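Local structure of glutamate racemase (Campylobacter jejuni, 3UHF) at residues A199-C204 against K223-G228. The protein belongs to the Asp/Glu/hydantoin racemase family of two-domain alpha/beta enzymes and is modelled here with D-glutamic acid bound in its pocket. Residues are numbered along the deposited sequence; the frame is centred on the assembly and turned at random.
With DGL (D-glutamic acid), chain C.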
loop_
_atom_site.group_PDB
_atom_site.type_symbol
_atom_site.label_atom_id
_atom_site.label_comp_id
_atom_site.label_asym_id
_atom_site.label_seq_id
_atom_site.Cartn_x
_atom_site.Cartn_y
_atom_site.Cartn_z
ATOM N N ALA A 199 -16.874 -6.222 3.657
ATOM C CA ALA A 199 -15.498 -6.074 3.195
ATOM C C ALA A 199 -14.710 -5.151 4.116
ATOM O O ALA A 199 -15.208 -4.110 4.539
ATOM C CB ALA A 199 -15.452 -5.544 1.776
ATOM N N LEU A 200 -13.474 -5.537 4.407
ATOM C CA LEU A 200 -12.577 -4.688 5.206
ATOM C C LEU A 200 -11.419 -4.276 4.311
ATOM O O LEU A 200 -10.632 -5.124 3.871
ATOM C CB LEU A 200 -12.052 -5.483 6.395
ATOM C CG LEU A 200 -11.002 -4.803 7.283
ATOM C CD1 LEU A 200 -11.583 -3.563 7.927
ATOM C CD2 LEU A 200 -10.523 -5.784 8.339
ATOM N N ILE A 201 -11.328 -2.990 3.989
ATOM C CA ILE A 201 -10.220 -2.546 3.163
ATOM C C ILE A 201 -9.000 -2.300 4.049
ATOM O O ILE A 201 -9.025 -1.447 4.948
ATOM C CB ILE A 201 -10.536 -1.279 2.347
ATOM C CG1 ILE A 201 -11.814 -1.485 1.508
ATOM C CG2 ILE A 201 -9.367 -0.986 1.424
ATOM C CD1 ILE A 201 -12.162 -0.301 0.597
ATOM N N LEU A 202 -7.935 -3.054 3.803
ATOM C CA LEU A 202 -6.697 -2.864 4.554
ATOM C C LEU A 202 -5.944 -1.692 3.934
ATOM O O LEU A 202 -4.970 -1.881 3.189
ATOM C CB LEU A 202 -5.855 -4.135 4.495
ATOM C CG LEU A 202 -6.549 -5.399 5.016
ATOM C CD1 LEU A 202 -5.648 -6.603 4.845
ATOM C CD2 LEU A 202 -6.939 -5.245 6.487
ATOM N N ALA A 203 -6.421 -0.483 4.219
ATOM C CA ALA A 203 -5.960 0.703 3.508
ATOM C C ALA A 203 -4.712 1.299 4.146
ATOM O O ALA A 203 -4.623 2.519 4.348
ATOM C CB ALA A 203 -7.087 1.751 3.447
ATOM N N CYS A 204 -3.739 0.437 4.434
ATOM C CA CYS A 204 -2.471 0.862 5.029
ATOM C C CYS A 204 -1.461 -0.256 4.791
ATOM O O CYS A 204 -1.798 -1.442 4.927
ATOM C CB CYS A 204 -2.648 1.107 6.523
ATOM S SG CYS A 204 -1.111 1.516 7.422
ATOM N N LYS A 223 -14.723 -10.126 4.014
ATOM C CA LYS A 223 -13.648 -10.291 3.041
ATOM C C LYS A 223 -12.592 -9.209 3.226
ATOM O O LYS A 223 -12.916 -8.027 3.288
ATOM C CB LYS A 223 -14.211 -10.237 1.618
ATOM C CG LYS A 223 -15.200 -11.347 1.312
ATOM C CD LYS A 223 -15.721 -11.227 -0.117
ATOM C CE LYS A 223 -16.560 -12.436 -0.509
ATOM N NZ LYS A 223 -16.754 -12.477 -1.982
ATOM N N LEU A 224 -11.324 -9.605 3.319
ATOM C CA LEU A 224 -10.257 -8.632 3.482
ATOM C C LEU A 224 -9.740 -8.211 2.108
ATOM O O LEU A 224 -9.477 -9.057 1.250
ATOM C CB LEU A 224 -9.110 -9.193 4.338
ATOM C CG LEU A 224 -9.237 -9.075 5.863
ATOM C CD1 LEU A 224 -10.481 -9.784 6.343
ATOM C CD2 LEU A 224 -8.008 -9.676 6.526
ATOM N N ILE A 225 -9.623 -6.902 1.904
ATOM C CA ILE A 225 -9.099 -6.358 0.658
ATOM C C ILE A 225 -7.652 -5.919 0.863
ATOM O O ILE A 225 -7.384 -4.984 1.608
ATOM C CB ILE A 225 -9.947 -5.157 0.150
ATOM C CG1 ILE A 225 -11.439 -5.511 0.138
ATOM C CG2 ILE A 225 -9.458 -4.706 -1.211
ATOM C CD1 ILE A 225 -11.808 -6.691 -0.759
ATOM N N HIS A 226 -6.724 -6.602 0.193
ATOM C CA HIS A 226 -5.282 -6.371 0.368
ATOM C C HIS A 226 -4.823 -5.376 -0.720
ATOM O O HIS A 226 -5.084 -5.591 -1.908
ATOM C CB HIS A 226 -4.605 -7.744 0.227
ATOM C CG HIS A 226 -3.128 -7.764 0.473
ATOM N ND1 HIS A 226 -2.221 -7.154 -0.366
ATOM C CD2 HIS A 226 -2.397 -8.405 1.418
ATOM C CE1 HIS A 226 -0.996 -7.385 0.076
ATOM N NE2 HIS A 226 -1.074 -8.149 1.151
ATOM N N SER A 227 -4.195 -4.271 -0.318
ATOM C CA SER A 227 -3.818 -3.209 -1.260
ATOM C C SER A 227 -2.780 -3.660 -2.278
ATOM O O SER A 227 -2.792 -3.208 -3.431
ATOM C CB SER A 227 -3.317 -1.957 -0.511
ATOM O OG SER A 227 -4.377 -1.325 0.192
ATOM N N GLY A 228 -1.880 -4.546 -1.859
ATOM C CA GLY A 228 -0.870 -5.088 -2.756
ATOM C C GLY A 228 -1.462 -5.993 -3.824
ATOM O O GLY A 228 -1.130 -5.883 -5.008
HETATM N N DGL C . 2.826 3.593 4.704
HETATM C CA DGL C . 1.745 4.195 5.490
HETATM C C DGL C . 0.400 3.891 4.850
HETATM O O DGL C . 0.269 2.947 4.058
HETATM C CB DGL C . 1.749 3.665 6.923
HETATM C CG DGL C . 2.948 4.142 7.740
HETATM C CD DGL C . 2.973 5.654 7.826
HETATM O OE1 DGL C . 3.801 6.279 7.124
HETATM O OE2 DGL C . 2.138 6.216 8.566
HETATM O OXT DGL C . -0.581 4.562 5.146
HETATM O O HOH W 1 -3.076 -3.760 2.290
#
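With CG anti to its carbonyl carbon (chi1 -57°), Leu202 lays its branched end alongside the neighbouring strand, CG 3.5 Å from Ile225 O and CD1 4.2 Å from Leu224 CD2; an apolar leucine suits this buried place. Ile225 turns CG1 beside its own backbone N (chi1 -50°), on the other face of the sheet, where CG1 lies 4.3 Å from both Ala199 CB and Ile201 CG1; beta-branched isoleucine suits the extended chain, and small Ala199 fits under helix 117-128. The strands run parallel, 24° apart. Ile225 N donates to Leu200 O at 2.8 Å in a nearly straight bond, while Leu202 N reaches Ile225 O (3.0 Å) in the carbonyl plane. Beyond this the strands part, and a water bridges Leu202 O and Ser227 N. His226 suits the N-cap because its imidazole ND1 can accept backbone N-H groups, from Asp229 and weakly from Gly228. Just past strand 199-202, Cys204 enters the pocket, its SG 3.6 Å from CB of D-glutamic acid. Strand 223-226 edges a four-stranded parallel sheet beside 199-202, joined to it through helix 211-218 in a beta-alpha-beta unit; that helix packs on Leu200 and Leu202 through Leu214, and helix 117-128 covers the Ala199, Ile201 and Ile225 face.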